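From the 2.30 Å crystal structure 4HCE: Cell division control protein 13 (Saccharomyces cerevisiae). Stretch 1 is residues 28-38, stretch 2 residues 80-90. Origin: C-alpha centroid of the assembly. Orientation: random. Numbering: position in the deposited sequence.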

ATOM      1  N   PRO B  28      -2.177   0.149  -8.432  1.00 35.10           N
ATOM      2  CA  PRO B  28      -1.730  -1.021  -9.212  1.00 35.54           C
ATOM      3  C   PRO B  28      -1.074  -0.627 -10.550  1.00 35.10           C
ATOM      4  O   PRO B  28      -1.462   0.373 -11.145  1.00 33.02           O
ATOM      5  CB  PRO B  28      -3.036  -1.800  -9.455  1.00 34.77           C
ATOM      6  CG  PRO B  28      -4.127  -0.798  -9.311  1.00 35.25           C
ATOM      7  CD  PRO B  28      -3.649   0.211  -8.309  1.00 34.20           C
ATOM      8  N   PRO B  29      -0.088  -1.416 -11.024  1.00 37.11           N
ATOM      9  CA  PRO B  29       0.681  -1.000 -12.208  1.00 36.78           C
ATOM     10  C   PRO B  29      -0.082  -1.156 -13.527  1.00 37.77           C
ATOM     11  O   PRO B  29       0.299  -0.560 -14.537  1.00 35.69           O
ATOM     12  CB  PRO B  29       1.911  -1.919 -12.177  1.00 38.09           C
ATOM     13  CG  PRO B  29       1.474  -3.136 -11.422  1.00 36.38           C
ATOM     14  CD  PRO B  29       0.396  -2.695 -10.457  1.00 36.64           C
ATOM     15  N   GLN B  30      -1.151  -1.945 -13.497  1.00 38.99           N
ATOM     16  CA  GLN B  30      -2.009  -2.157 -14.652  1.00 42.59           C
ATOM     17  C   GLN B  30      -3.476  -1.897 -14.307  1.00 40.67           C
ATOM     18  O   GLN B  30      -3.954  -2.299 -13.247  1.00 39.03           O
ATOM     19  CB  GLN B  30      -1.874  -3.600 -15.135  1.00 50.44           C
ATOM     20  CG  GLN B  30      -0.931  -3.821 -16.297  1.00 56.09           C
ATOM     21  CD  GLN B  30      -1.256  -5.124 -17.002  1.00 64.93           C
ATOM     22  OE1 GLN B  30      -2.142  -5.177 -17.865  1.00 66.96           O
ATOM     23  NE2 GLN B  30      -0.567  -6.196 -16.610  1.00 64.76           N
ATOM     24  N   PHE B  31      -4.196  -1.235 -15.206  1.00 38.59           N
ATOM     25  CA  PHE B  31      -5.638  -1.018 -15.015  1.00 36.97           C
ATOM     26  C   PHE B  31      -6.198  -0.424 -16.284  1.00 37.45           C
ATOM     27  O   PHE B  31      -5.462   0.221 -17.042  1.00 38.84           O
ATOM     28  CB  PHE B  31      -5.957  -0.128 -13.786  1.00 35.67           C
ATOM     29  CG  PHE B  31      -5.183   1.176 -13.738  1.00 33.89           C
ATOM     30  CD1 PHE B  31      -5.674   2.328 -14.372  1.00 33.53           C
ATOM     31  CD2 PHE B  31      -3.969   1.255 -13.054  1.00 33.15           C
ATOM     32  CE1 PHE B  31      -4.958   3.528 -14.324  1.00 33.87           C
ATOM     33  CE2 PHE B  31      -3.255   2.451 -12.997  1.00 32.92           C
ATOM     34  CZ  PHE B  31      -3.750   3.591 -13.644  1.00 33.08           C
ATOM     35  N   ALA B  32      -7.497  -0.614 -16.504  1.00 38.24           N
ATOM     36  CA  ALA B  32      -8.113  -0.259 -17.775  1.00 39.10           C
ATOM     37  C   ALA B  32      -9.116   0.909 -17.731  1.00 39.16           C
ATOM     38  O   ALA B  32      -9.349   1.537 -18.754  1.00 39.50           O
ATOM     39  CB  ALA B  32      -8.754  -1.491 -18.398  1.00 39.60           C
ATOM     40  N   SER B  33      -9.713   1.187 -16.572  1.00 37.61           N
ATOM     41  CA  SER B  33     -10.697   2.258 -16.470  1.00 38.22           C
ATOM     42  C   SER B  33     -10.740   2.781 -15.051  1.00 37.76           C
ATOM     43  O   SER B  33     -10.157   2.190 -14.151  1.00 38.78           O
ATOM     44  CB  SER B  33     -12.108   1.794 -16.909  1.00 41.30           C
ATOM     45  OG  SER B  33     -12.892   1.316 -15.804  1.00 42.30           O
ATOM     46  N   ILE B  34     -11.447   3.891 -14.870  1.00 36.42           N
ATOM     47  CA  ILE B  34     -11.711   4.487 -13.571  1.00 36.40           C
ATOM     48  C   ILE B  34     -12.438   3.533 -12.616  1.00 37.15           C
ATOM     49  O   ILE B  34     -12.330   3.672 -11.397  1.00 35.43           O
ATOM     50  CB  ILE B  34     -12.508   5.821 -13.724  1.00 36.63           C
ATOM     51  CG1 ILE B  34     -12.566   6.600 -12.397  1.00 36.64           C
ATOM     52  CG2 ILE B  34     -13.918   5.580 -14.297  1.00 35.63           C
ATOM     53  CD1 ILE B  34     -11.219   7.083 -11.882  1.00 34.54           C
ATOM     54  N   ASN B  35     -13.173   2.569 -13.169  1.00 40.99           N
ATOM     55  CA  ASN B  35     -13.972   1.632 -12.357  1.00 44.61           C
ATOM     56  C   ASN B  35     -13.138   0.741 -11.440  1.00 44.51           C
ATOM     57  O   ASN B  35     -13.635   0.259 -10.427  1.00 44.64           O
ATOM     58  CB  ASN B  35     -14.873   0.760 -13.236  1.00 47.72           C
ATOM     59  CG  ASN B  35     -15.871   1.572 -14.040  1.00 52.09           C
ATOM     60  OD1 ASN B  35     -16.385   2.598 -13.581  1.00 50.55           O
ATOM     61  ND2 ASN B  35     -16.145   1.117 -15.263  1.00 55.42           N
ATOM     62  N   GLU B  36     -11.869   0.540 -11.805  1.00 45.51           N
ATOM     63  CA  GLU B  36     -10.909  -0.225 -11.006  1.00 47.16           C
ATOM     64  C   GLU B  36     -10.716   0.356  -9.618  1.00 46.25           C
ATOM     65  O   GLU B  36     -10.264  -0.347  -8.714  1.00 45.79           O
ATOM     66  CB  GLU B  36      -9.540  -0.228 -11.689  1.00 53.82           C
ATOM     67  CG  GLU B  36      -9.590  -0.283 -13.211  1.00 60.01           C
ATOM     68  CD  GLU B  36      -9.591  -1.693 -13.743  1.00 61.66           C
ATOM     69  OE1 GLU B  36      -8.748  -2.478 -13.280  1.00 69.37           O
ATOM     70  OE2 GLU B  36     -10.419  -2.012 -14.616  1.00 65.33           O
ATOM     71  N   PHE B  37     -11.047   1.641  -9.464  1.00 42.30           N
ATOM     72  CA  PHE B  37     -10.786   2.378  -8.238  1.00 41.29           C
ATOM     73  C   PHE B  37     -12.013   2.640  -7.371  1.00 42.38           C
ATOM     74  O   PHE B  37     -12.025   3.581  -6.567  1.00 38.60           O
ATOM     75  CB  PHE B  37      -9.985   3.663  -8.553  1.00 38.41           C
ATOM     76  CG  PHE B  37      -8.721   3.376  -9.311  1.00 36.98           C
ATOM     77  CD1 PHE B  37      -7.617   2.812  -8.656  1.00 35.61           C
ATOM     78  CD2 PHE B  37      -8.660   3.569 -10.684  1.00 34.54           C
ATOM     79  CE1 PHE B  37      -6.464   2.489  -9.362  1.00 35.30           C
ATOM     80  CE2 PHE B  37      -7.514   3.246 -11.389  1.00 35.07           C
ATOM     81  CZ  PHE B  37      -6.412   2.705 -10.732  1.00 34.72           C
ATOM     82  N   LYS B  38     -13.038   1.802  -7.514  1.00 45.33           N
ATOM     83  CA  LYS B  38     -14.148   1.863  -6.564  1.00 50.67           C
ATOM     84  C   LYS B  38     -13.671   1.444  -5.169  1.00 50.47           C
ATOM     85  O   LYS B  38     -13.887   2.181  -4.199  1.00 47.19           O
ATOM     86  CB  LYS B  38     -15.344   1.008  -6.999  1.00 55.30           C
ATOM     87  CG  LYS B  38     -16.585   1.251  -6.142  1.00 59.00           C
ATOM     88  CD  LYS B  38     -17.777   0.438  -6.618  1.00 63.60           C
ATOM     89  CE  LYS B  38     -18.981   0.648  -5.714  1.00 64.50           C
ATOM     90  NZ  LYS B  38     -19.948  -0.472  -5.879  1.00 64.74           N
ATOM     91  N   GLY B  80      -8.062  12.955 -15.874  1.00 30.67           N
ATOM     92  CA  GLY B  80      -9.167  12.861 -16.813  1.00 30.62           C
ATOM     93  C   GLY B  80      -9.682  11.447 -16.865  1.00 31.17           C
ATOM     94  O   GLY B  80      -8.890  10.506 -16.878  1.00 30.92           O
ATOM     95  N   VAL B  81     -11.008  11.305 -16.914  1.00 31.49           N
ATOM     96  CA  VAL B  81     -11.661   9.994 -16.980  1.00 31.66           C
ATOM     97  C   VAL B  81     -11.277   9.288 -18.284  1.00 33.25           C
ATOM     98  O   VAL B  81     -11.128   8.067 -18.305  1.00 34.68           O
ATOM     99  CB  VAL B  81     -13.219  10.089 -16.771  1.00 31.62           C
ATOM    100  CG1 VAL B  81     -13.932  10.738 -17.964  1.00 30.53           C
ATOM    101  CG2 VAL B  81     -13.823   8.723 -16.437  1.00 31.36           C
ATOM    102  N   LEU B  82     -11.085  10.071 -19.347  1.00 33.59           N
ATOM    103  CA  LEU B  82     -10.728   9.556 -20.678  1.00 34.33           C
ATOM    104  C   LEU B  82      -9.310   8.981 -20.756  1.00 34.14           C
ATOM    105  O   LEU B  82      -8.982   8.285 -21.708  1.00 34.50           O
ATOM    106  CB  LEU B  82     -10.914  10.644 -21.755  1.00 33.23           C
ATOM    107  CG  LEU B  82     -12.326  11.250 -21.887  1.00 35.08           C
ATOM    108  CD1 LEU B  82     -12.349  12.480 -22.799  1.00 34.36           C
ATOM    109  CD2 LEU B  82     -13.300  10.206 -22.397  1.00 35.32           C
ATOM    110  N   ASN B  83      -8.479   9.287 -19.759  1.00 35.63           N
ATOM    111  CA  ASN B  83      -7.069   8.841 -19.723  1.00 34.69           C
ATOM    112  C   ASN B  83      -6.752   7.817 -18.638  1.00 35.21           C
ATOM    113  O   ASN B  83      -5.592   7.442 -18.443  1.00 34.65           O
ATOM    114  CB  ASN B  83      -6.160  10.059 -19.577  1.00 33.05           C
ATOM    115  CG  ASN B  83      -6.499  11.143 -20.595  1.00 34.89           C
ATOM    116  OD1 ASN B  83      -6.442  10.899 -21.804  1.00 34.71           O
ATOM    117  ND2 ASN B  83      -6.896  12.325 -20.116  1.00 33.74           N
ATOM    118  N   CYS B  84      -7.786   7.345 -17.948  1.00 36.00           N
ATOM    119  CA  CYS B  84      -7.585   6.495 -16.793  1.00 37.46           C
ATOM    120  C   CYS B  84      -7.316   5.018 -17.149  1.00 38.08           C
ATOM    121  O   CYS B  84      -8.030   4.125 -16.710  1.00 37.92           O
ATOM    122  CB  CYS B  84      -8.734   6.668 -15.803  1.00 39.75           C
ATOM    123  SG  CYS B  84      -8.382   5.929 -14.191  1.00 45.28           S
ATOM    124  N   GLN B  85      -6.294   4.804 -17.981  1.00 37.71           N
ATOM    125  CA  GLN B  85      -5.696   3.507 -18.229  1.00 39.87           C
ATOM    126  C   GLN B  85      -4.205   3.637 -17.853  1.00 38.60           C
ATOM    127  O   GLN B  85      -3.627   4.728 -17.949  1.00 36.69           O
ATOM    128  CB  GLN B  85      -5.854   3.087 -19.699  1.00 43.38           C
ATOM    129  CG  GLN B  85      -4.543   3.089 -20.481  1.00 49.87           C
ATOM    130  CD  GLN B  85      -4.359   1.838 -21.316  1.00 57.55           C
ATOM    131  OE1 GLN B  85      -5.010   1.676 -22.354  1.00 65.06           O
ATOM    132  NE2 GLN B  85      -3.480   0.936 -20.866  1.00 55.55           N
ATOM    133  N   SER B  86      -3.587   2.542 -17.412  1.00 37.30           N
ATOM    134  CA  SER B  86      -2.236   2.623 -16.858  1.00 36.81           C
ATOM    135  C   SER B  86      -1.175   3.092 -17.875  1.00 37.12           C
ATOM    136  O   SER B  86      -0.286   3.867 -17.517  1.00 38.93           O
ATOM    137  CB  SER B  86      -1.822   1.322 -16.165  1.00 38.08           C
ATOM    138  OG  SER B  86      -2.128   0.171 -16.956  1.00 41.37           O
ATOM    139  N   ASP B  87      -1.267   2.648 -19.127  1.00 35.62           N
ATOM    140  CA  ASP B  87      -0.391   3.175 -20.194  1.00 37.80           C
ATOM    141  C   ASP B  87      -0.453   4.676 -20.326  1.00 36.05           C
ATOM    142  O   ASP B  87       0.572   5.324 -20.502  1.00 36.32           O
ATOM    143  CB  ASP B  87      -0.741   2.578 -21.556  1.00 40.45           C
ATOM    144  CG  ASP B  87      -0.283   1.156 -21.690  1.00 44.13           C
ATOM    145  OD1 ASP B  87      -0.737   0.480 -22.637  1.00 48.42           O
ATOM    146  OD2 ASP B  87       0.528   0.703 -20.846  1.00 44.61           O
ATOM    147  N   LYS B  88      -1.664   5.223 -20.246  1.00 34.43           N
ATOM    148  CA  LYS B  88      -1.852   6.648 -20.432  1.00 34.35           C
ATOM    149  C   LYS B  88      -1.413   7.456 -19.218  1.00 32.44           C
ATOM    150  O   LYS B  88      -0.853   8.522 -19.380  1.00 32.34           O
ATOM    151  CB  LYS B  88      -3.297   6.951 -20.797  1.00 35.28           C
ATOM    152  CG  LYS B  88      -3.680   6.398 -22.144  1.00 38.75           C
ATOM    153  CD  LYS B  88      -5.175   6.540 -22.332  1.00 42.70           C
ATOM    154  CE  LYS B  88      -5.556   6.409 -23.793  1.00 41.64           C
ATOM    155  NZ  LYS B  88      -7.036   6.485 -23.803  1.00 44.12           N
ATOM    156  N   ILE B  89      -1.655   6.936 -18.013  1.00 31.95           N
ATOM    157  CA  ILE B  89      -1.262   7.617 -16.772  1.00 31.59           C
ATOM    158  C   ILE B  89       0.264   7.562 -16.684  1.00 31.24           C
ATOM    159  O   ILE B  89       0.907   8.540 -16.315  1.00 31.94           O
ATOM    160  CB  ILE B  89      -1.912   6.991 -15.499  1.00 31.44           C
ATOM    161  CG1 ILE B  89      -3.450   7.033 -15.522  1.00 31.72           C
ATOM    162  CG2 ILE B  89      -1.366   7.600 -14.217  1.00 30.56           C
ATOM    163  CD1 ILE B  89      -4.076   8.352 -15.844  1.00 34.18           C
ATOM    164  N   SER B  90       0.836   6.422 -17.053  1.00 31.94           N
ATOM    165  CA  SER B  90       2.286   6.286 -17.159  1.00 33.07           C
ATOM    166  C   SER B  90       2.947   7.392 -18.028  1.00 32.61           C
ATOM    167  O   SER B  90       3.911   8.030 -17.593  1.00 31.23           O
ATOM    168  CB  SER B  90       2.653   4.896 -17.688  1.00 33.22           C
ATOM    169  OG  SER B  90       4.044   4.806 -17.865  1.00 34.35           O
TER
HETATM  170  O   HOH W   1     -11.743   5.378 -17.354  1.00 40.01           O

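This is a mixed contact in which a loop and a short 3-10 turn pack against the start of a helix and the 3-10 turn and loop that lead into it, held in register by a pair of hydrogen bonds between Phe31 and Ser86. The two stretches bury 434 Å² between them, both sides summed.

Stretch 1 is loop up to the 3-10 segment at residues 34-36. Stretch 2 has a 3-10 segment at residues 81-83, then the helix that begins at Ser86, with Gln85 at the N-cap position. Of the CA pairs across the stretches, Ala32 CA and Gln85 CA are the closest, at 4.5 Å.

Phe31 and Ser86 form the polar centre. Ser86 N donates to Phe31 O at 3.0 Å. Phe31 N donates to Ser86 OG at 3.1 Å. An amide in the first turn of a helix has no carbonyl from a preceding turn to bond, and here the loop supplies one. The p rotamer of Ser86 (chi1 46°) places its hydroxyl oxygen where the Phe31 amide can reach it. Phe31 O also receives a CA-H...O contact from Gln85 CA at 3.5 Å.

The same two residues meet through their side chains. The CB of Ser86 sits over one face of the Phe31 ring, 3.8 Å from the ring centroid and 16° off the normal, as a CH-pi contact. The CA-to-CB bond of Phe31 points sideways, but the end of the ring comes nearer to the helix. Phe31 CZ meets Ile89 CG1 at 3.9 Å, one turn along from Gln85. Cys84 O and Ile89 CG1 both lie at the edge of the ring, near its plane.

Cys84 is buried and serves as a shared apolar partner. Cys84 SG lies 3.8 Å from Ile34 CD1, 4.0 Å from Phe37 CE2 and 4.2 Å from Phe31 CE1. The sulfur approaches both aromatic rings obliquely. Thiol sulfur is polarizable, which suits it to such apolar surroundings. Cys84 O lies 3.3 Å from Ser33 CA.

Ile34 CG2 meets Val81 CG2 at 3.8 Å; Val81 itself is exposed. A water joins the backbones of the same two residues. It accepts from Ile34 N at 2.9 Å and donates to Val81 O at 2.9 Å, so it bridges a gap between the two stretches, where Ile34 N and Val81 O are too far apart to bond directly. Within stretch 1, Asn35 N donates to Ser33 OG at 2.9 Å, a bond that helps fix the start of the 3-10 turn carrying Ile34.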